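Local coordinates for CBS domain-containing protein (PDB 1PVM) that is of unknown function but pairs CBS domains, which in relatives often bind adenosyl ligands, with a zinc-ribbon-like metal-binding domain, at residues V94-R108 against G120-S132. Sequence-based numbering, arbitrary orientation.
Sequences VKDVAAYLSENGLER and GIVTLTDLSRYLS
Leu127 reaches between Val94, Val97 and Leu101 and ties helix 124-127 to helix 94-104, the two helices packed together in the second CBS motif of the chain. Its two methyls divide the work: Leu127 and Val94 slide past each other in opposite directions, with Leu127 CD2 3.9 Å from Val94 CB, while Leu127 CD1 meets Leu101 CD1 tip to tip at 3.5 Å, closer than two methyls normally sit. Val97 extends the buried core toward the sheet. A chi1 of -178° swings Val97 CG1 away from the backbone N and sets it 3.9 Å from Val122 CG1, where it also touches Leu127. At the far end Leu131 CD2 tucks against Ala98 CB at 3.8 Å, and Ile139 of helix 133-145 packs on the same leucine. The second subunit also reaches this end, where Arg133 of that subunit donates to Leu131 O.

The other end is more open and polar. Arg108 and Thr123 form an antiparallel, non-hydrogen-bonded pair between strands 108-112 and 118-123, and just beside it Leu124 N donates to Glu107 O (2.9 Å), a rather bent bond with 135° at the hydrogen. Glu107 and Arg108, both partly exposed, make a side-on salt bridge: NE of Arg108 meets OE2 of Glu107 at 2.8 Å and NH2 donates to OE1, both oxygens near the guanidinium plane. Thr123 CG2 lies over one face of that guanidinium, toward its rim. A leucine in place of Arg108 would probably leave the Glu107 carboxylate without its charged mate and free to turn. Thr123 keeps its hydroxyl for the helix start: in a capping box with Asp126, OG1 of Thr123 accepts from Asp126 N while OD1 of Asp126 receives Thr123 N from above its carboxylate plane, at 3.0 Å.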
loop_
_atom_site.group_PDB
_atom_site.type_symbol
_atom_site.label_atom_id
_atom_site.label_comp_id
_atom_site.label_asym_id
_atom_site.label_seq_id
_atom_site.Cartn_x
_atom_site.Cartn_y
_atom_site.Cartn_z
ATOM N N VAL B 94 12.031 14.308 -14.077
ATOM C CA VAL B 94 10.884 13.584 -13.537
ATOM C C VAL B 94 10.265 12.673 -14.595
ATOM O O VAL B 94 9.738 11.608 -14.268
ATOM C CB VAL B 94 9.787 14.538 -12.980
ATOM C CG1 VAL B 94 10.351 15.380 -11.850
ATOM C CG2 VAL B 94 9.220 15.415 -14.091
ATOM N N LYS B 95 10.340 13.077 -15.860
ATOM C CA LYS B 95 9.778 12.276 -16.945
ATOM C C LYS B 95 10.467 10.913 -17.045
ATOM O O LYS B 95 9.813 9.895 -17.271
ATOM C CB LYS B 95 9.913 13.009 -18.282
ATOM C CG LYS B 95 9.495 12.159 -19.471
ATOM C CD LYS B 95 9.933 12.756 -20.800
ATOM C CE LYS B 95 9.575 11.822 -21.950
ATOM N NZ LYS B 95 10.069 12.316 -23.269
ATOM N N ASP B 96 11.787 10.908 -16.878
ATOM C CA ASP B 96 12.586 9.686 -16.933
ATOM C C ASP B 96 12.278 8.791 -15.734
ATOM O O ASP B 96 12.266 7.567 -15.846
ATOM C CB ASP B 96 14.076 10.033 -16.932
ATOM C CG ASP B 96 14.471 10.913 -18.103
ATOM O OD1 ASP B 96 15.570 11.509 -18.052
ATOM O OD2 ASP B 96 13.692 11.005 -19.073
ATOM N N VAL B 97 12.040 9.409 -14.582
ATOM C CA VAL B 97 11.730 8.653 -13.377
ATOM C C VAL B 97 10.364 7.994 -13.538
ATOM O O VAL B 97 10.176 6.834 -13.175
ATOM C CB VAL B 97 11.722 9.567 -12.133
ATOM C CG1 VAL B 97 11.454 8.741 -10.874
ATOM C CG2 VAL B 97 13.061 10.271 -12.017
ATOM N N ALA B 98 9.415 8.738 -14.093
ATOM C CA ALA B 98 8.073 8.217 -14.316
ATOM C C ALA B 98 8.128 6.964 -15.190
ATOM O O ALA B 98 7.497 5.949 -14.880
ATOM C CB ALA B 98 7.203 9.283 -14.976
ATOM N N ALA B 99 8.879 7.039 -16.286
ATOM C CA ALA B 99 9.012 5.907 -17.195
ATOM C C ALA B 99 9.631 4.699 -16.491
ATOM O O ALA B 99 9.225 3.561 -16.728
ATOM C CB ALA B 99 9.857 6.303 -18.397
ATOM N N TYR B 100 10.614 4.948 -15.627
ATOM C CA TYR B 100 11.272 3.867 -14.895
ATOM C C TYR B 100 10.297 3.198 -13.934
ATOM O O TYR B 100 10.205 1.974 -13.877
ATOM C CB TYR B 100 12.470 4.394 -14.100
ATOM C CG TYR B 100 13.121 3.329 -13.238
ATOM C CD1 TYR B 100 13.960 2.360 -13.796
ATOM C CD2 TYR B 100 12.863 3.265 -11.870
ATOM C CE1 TYR B 100 14.527 1.353 -13.006
ATOM C CE2 TYR B 100 13.422 2.263 -11.071
ATOM C CZ TYR B 100 14.250 1.313 -11.645
ATOM O OH TYR B 100 14.798 0.328 -10.852
ATOM N N LEU B 101 9.573 4.004 -13.170
ATOM C CA LEU B 101 8.618 3.454 -12.224
ATOM C C LEU B 101 7.528 2.656 -12.944
ATOM O O LEU B 101 7.230 1.528 -12.567
ATOM C CB LEU B 101 7.983 4.576 -11.400
ATOM C CG LEU B 101 8.912 5.371 -10.473
ATOM C CD1 LEU B 101 8.117 6.488 -9.804
ATOM C CD2 LEU B 101 9.529 4.457 -9.428
ATOM N N SER B 102 6.948 3.245 -13.985
ATOM C CA SER B 102 5.884 2.590 -14.751
ATOM C C SER B 102 6.334 1.265 -15.378
ATOM O O SER B 102 5.600 0.271 -15.359
ATOM C CB SER B 102 5.378 3.537 -15.844
ATOM O OG SER B 102 4.301 2.956 -16.555
ATOM N N GLU B 103 7.541 1.263 -15.932
ATOM C CA GLU B 103 8.124 0.077 -16.558
ATOM C C GLU B 103 8.246 -1.089 -15.568
ATOM O O GLU B 103 8.123 -2.260 -15.946
ATOM C CB GLU B 103 9.506 0.445 -17.124
ATOM C CG GLU B 103 10.442 -0.715 -17.453
ATOM C CD GLU B 103 9.911 -1.643 -18.535
ATOM O OE1 GLU B 103 9.082 -1.198 -19.360
ATOM O OE2 GLU B 103 10.343 -2.821 -18.570
ATOM N N ASN B 104 8.467 -0.754 -14.299
ATOM C CA ASN B 104 8.640 -1.746 -13.246
ATOM C C ASN B 104 7.450 -1.930 -12.308
ATOM O O ASN B 104 7.531 -2.698 -11.349
ATOM C CB ASN B 104 9.883 -1.387 -12.426
ATOM C CG ASN B 104 11.168 -1.582 -13.206
ATOM O OD1 ASN B 104 11.625 -2.709 -13.386
ATOM N ND2 ASN B 104 11.747 -0.486 -13.690
ATOM N N GLY B 105 6.349 -1.237 -12.584
ATOM C CA GLY B 105 5.176 -1.346 -11.733
ATOM C C GLY B 105 5.398 -0.788 -10.335
ATOM O O GLY B 105 4.719 -1.176 -9.385
ATOM N N LEU B 106 6.343 0.136 -10.210
ATOM C CA LEU B 106 6.667 0.739 -8.912
ATOM C C LEU B 106 5.995 2.094 -8.686
ATOM O O LEU B 106 5.607 2.772 -9.638
ATOM C CB LEU B 106 8.185 0.941 -8.801
ATOM C CG LEU B 106 9.104 -0.273 -8.937
ATOM C CD1 LEU B 106 10.552 0.194 -9.082
ATOM C CD2 LEU B 106 8.939 -1.184 -7.729
ATOM N N GLU B 107 5.856 2.482 -7.421
ATOM C CA GLU B 107 5.304 3.794 -7.105
ATOM C C GLU B 107 6.364 4.615 -6.361
ATOM O O GLU B 107 6.127 5.755 -5.964
ATOM C CB GLU B 107 3.997 3.683 -6.303
ATOM C CG GLU B 107 3.990 2.681 -5.168
ATOM C CD GLU B 107 4.676 3.195 -3.923
ATOM O OE1 GLU B 107 4.369 4.332 -3.502
ATOM O OE2 GLU B 107 5.505 2.454 -3.359
ATOM N N ARG B 108 7.546 4.018 -6.200
ATOM C CA ARG B 108 8.683 4.682 -5.560
ATOM C C ARG B 108 9.972 3.918 -5.842
ATOM O O ARG B 108 9.942 2.737 -6.173
ATOM C CB ARG B 108 8.481 4.798 -4.047
ATOM C CG ARG B 108 8.659 3.513 -3.246
ATOM C CD ARG B 108 8.279 3.780 -1.790
ATOM N NE ARG B 108 6.873 4.172 -1.690
ATOM C CZ ARG B 108 6.363 4.977 -0.762
ATOM N NH1 ARG B 108 7.132 5.508 0.181
ATOM N NH2 ARG B 108 5.068 5.253 -0.785
ATOM N N GLY B 120 18.541 9.338 -1.697
ATOM C CA GLY B 120 17.164 9.629 -1.353
ATOM C C GLY B 120 16.188 8.636 -1.930
ATOM O O GLY B 120 16.576 7.640 -2.533
ATOM N N ILE B 121 14.907 8.893 -1.707
ATOM C CA ILE B 121 13.856 8.052 -2.251
ATOM C C ILE B 121 12.861 9.009 -2.882
ATOM O O ILE B 121 12.586 10.074 -2.325
ATOM C CB ILE B 121 13.144 7.213 -1.157
ATOM C CG1 ILE B 121 14.085 6.110 -0.659
ATOM C CG2 ILE B 121 11.847 6.608 -1.713
ATOM C CD1 ILE B 121 13.471 5.194 0.379
ATOM N N VAL B 122 12.356 8.650 -4.058
ATOM C CA VAL B 122 11.368 9.474 -4.749
ATOM C C VAL B 122 10.093 8.638 -4.906
ATOM O O VAL B 122 10.147 7.453 -5.242
ATOM C CB VAL B 122 11.891 9.945 -6.137
ATOM C CG1 VAL B 122 12.234 8.750 -7.014
ATOM C CG2 VAL B 122 10.854 10.844 -6.807
ATOM N N THR B 123 8.951 9.260 -4.635
ATOM C CA THR B 123 7.659 8.584 -4.715
ATOM C C THR B 123 6.742 9.247 -5.728
ATOM O O THR B 123 7.018 10.341 -6.212
ATOM C CB THR B 123 6.921 8.645 -3.374
ATOM O OG1 THR B 123 6.588 10.013 -3.089
ATOM C CG2 THR B 123 7.784 8.085 -2.248
ATOM N N LEU B 124 5.630 8.585 -6.027
ATOM C CA LEU B 124 4.654 9.140 -6.951
ATOM C C LEU B 124 4.140 10.467 -6.397
ATOM O O LEU B 124 3.863 11.393 -7.153
ATOM C CB LEU B 124 3.475 8.180 -7.136
ATOM C CG LEU B 124 2.296 8.746 -7.938
ATOM C CD1 LEU B 124 2.740 9.096 -9.353
ATOM C CD2 LEU B 124 1.178 7.725 -7.974
ATOM N N THR B 125 4.004 10.560 -5.076
ATOM C CA THR B 125 3.524 11.801 -4.476
ATOM C C THR B 125 4.477 12.950 -4.810
ATOM O O THR B 125 4.037 14.042 -5.183
ATOM C CB THR B 125 3.392 11.687 -2.942
ATOM O OG1 THR B 125 2.499 10.616 -2.617
ATOM C CG2 THR B 125 2.829 12.987 -2.363
ATOM N N ASP B 126 5.779 12.704 -4.673
ATOM C CA ASP B 126 6.786 13.717 -4.987
ATOM C C ASP B 126 6.631 14.144 -6.445
ATOM O O ASP B 126 6.600 15.329 -6.762
ATOM C CB ASP B 126 8.195 13.152 -4.794
ATOM C CG ASP B 126 8.477 12.756 -3.364
ATOM O OD1 ASP B 126 9.343 11.881 -3.152
ATOM O OD2 ASP B 126 7.844 13.324 -2.451
ATOM N N LEU B 127 6.528 13.156 -7.324
ATOM C CA LEU B 127 6.407 13.397 -8.753
ATOM C C LEU B 127 5.091 14.021 -9.196
ATOM O O LEU B 127 5.047 14.718 -10.210
ATOM C CB LEU B 127 6.601 12.083 -9.510
ATOM C CG LEU B 127 7.932 11.355 -9.325
ATOM C CD1 LEU B 127 7.781 9.937 -9.839
ATOM C CD2 LEU B 127 9.050 12.087 -10.056
ATOM N N SER B 128 4.021 13.777 -8.444
ATOM C CA SER B 128 2.702 14.287 -8.811
ATOM C C SER B 128 2.624 15.799 -8.992
ATOM O O SER B 128 1.716 16.293 -9.658
ATOM C CB SER B 128 1.651 13.855 -7.779
ATOM O OG SER B 128 1.770 14.582 -6.567
ATOM N N ARG B 129 3.559 16.533 -8.397
ATOM C CA ARG B 129 3.555 17.989 -8.514
ATOM C C ARG B 129 4.101 18.469 -9.856
ATOM O O ARG B 129 3.921 19.635 -10.224
ATOM C CB ARG B 129 4.391 18.619 -7.398
ATOM C CG ARG B 129 3.873 18.386 -5.993
ATOM C CD ARG B 129 4.465 19.402 -5.035
ATOM N NE ARG B 129 3.957 19.240 -3.676
ATOM C CZ ARG B 129 4.304 18.247 -2.866
ATOM N NH1 ARG B 129 5.165 17.323 -3.277
ATOM N NH2 ARG B 129 3.791 18.177 -1.644
ATOM N N TYR B 130 4.752 17.570 -10.590
ATOM C CA TYR B 130 5.358 17.932 -11.868
ATOM C C TYR B 130 4.874 17.160 -13.089
ATOM O O TYR B 130 4.809 17.710 -14.185
ATOM C CB TYR B 130 6.877 17.795 -11.754
ATOM C CG TYR B 130 7.418 18.523 -10.548
ATOM C CD1 TYR B 130 7.515 17.890 -9.312
ATOM C CD2 TYR B 130 7.746 19.877 -10.625
ATOM C CE1 TYR B 130 7.919 18.587 -8.176
ATOM C CE2 TYR B 130 8.151 20.586 -9.498
ATOM C CZ TYR B 130 8.233 19.939 -8.280
ATOM O OH TYR B 130 8.618 20.645 -7.166
ATOM N N LEU B 131 4.540 15.891 -12.903
ATOM C CA LEU B 131 4.080 15.054 -14.002
ATOM C C LEU B 131 2.744 15.487 -14.584
ATOM O O LEU B 131 1.943 16.151 -13.925
ATOM C CB LEU B 131 3.949 13.600 -13.540
ATOM C CG LEU B 131 5.203 12.872 -13.064
ATOM C CD1 LEU B 131 4.842 11.428 -12.731
ATOM C CD2 LEU B 131 6.272 12.918 -14.152
ATOM N N SER B 132 2.506 15.083 -15.825
ATOM C CA SER B 132 1.253 15.383 -16.496
ATOM C C SER B 132 0.199 14.451 -15.904
ATOM O O SER B 132 0.533 13.431 -15.297
ATOM C CB SER B 132 1.377 15.116 -18.001
ATOM O OG SER B 132 1.520 13.727 -18.265
#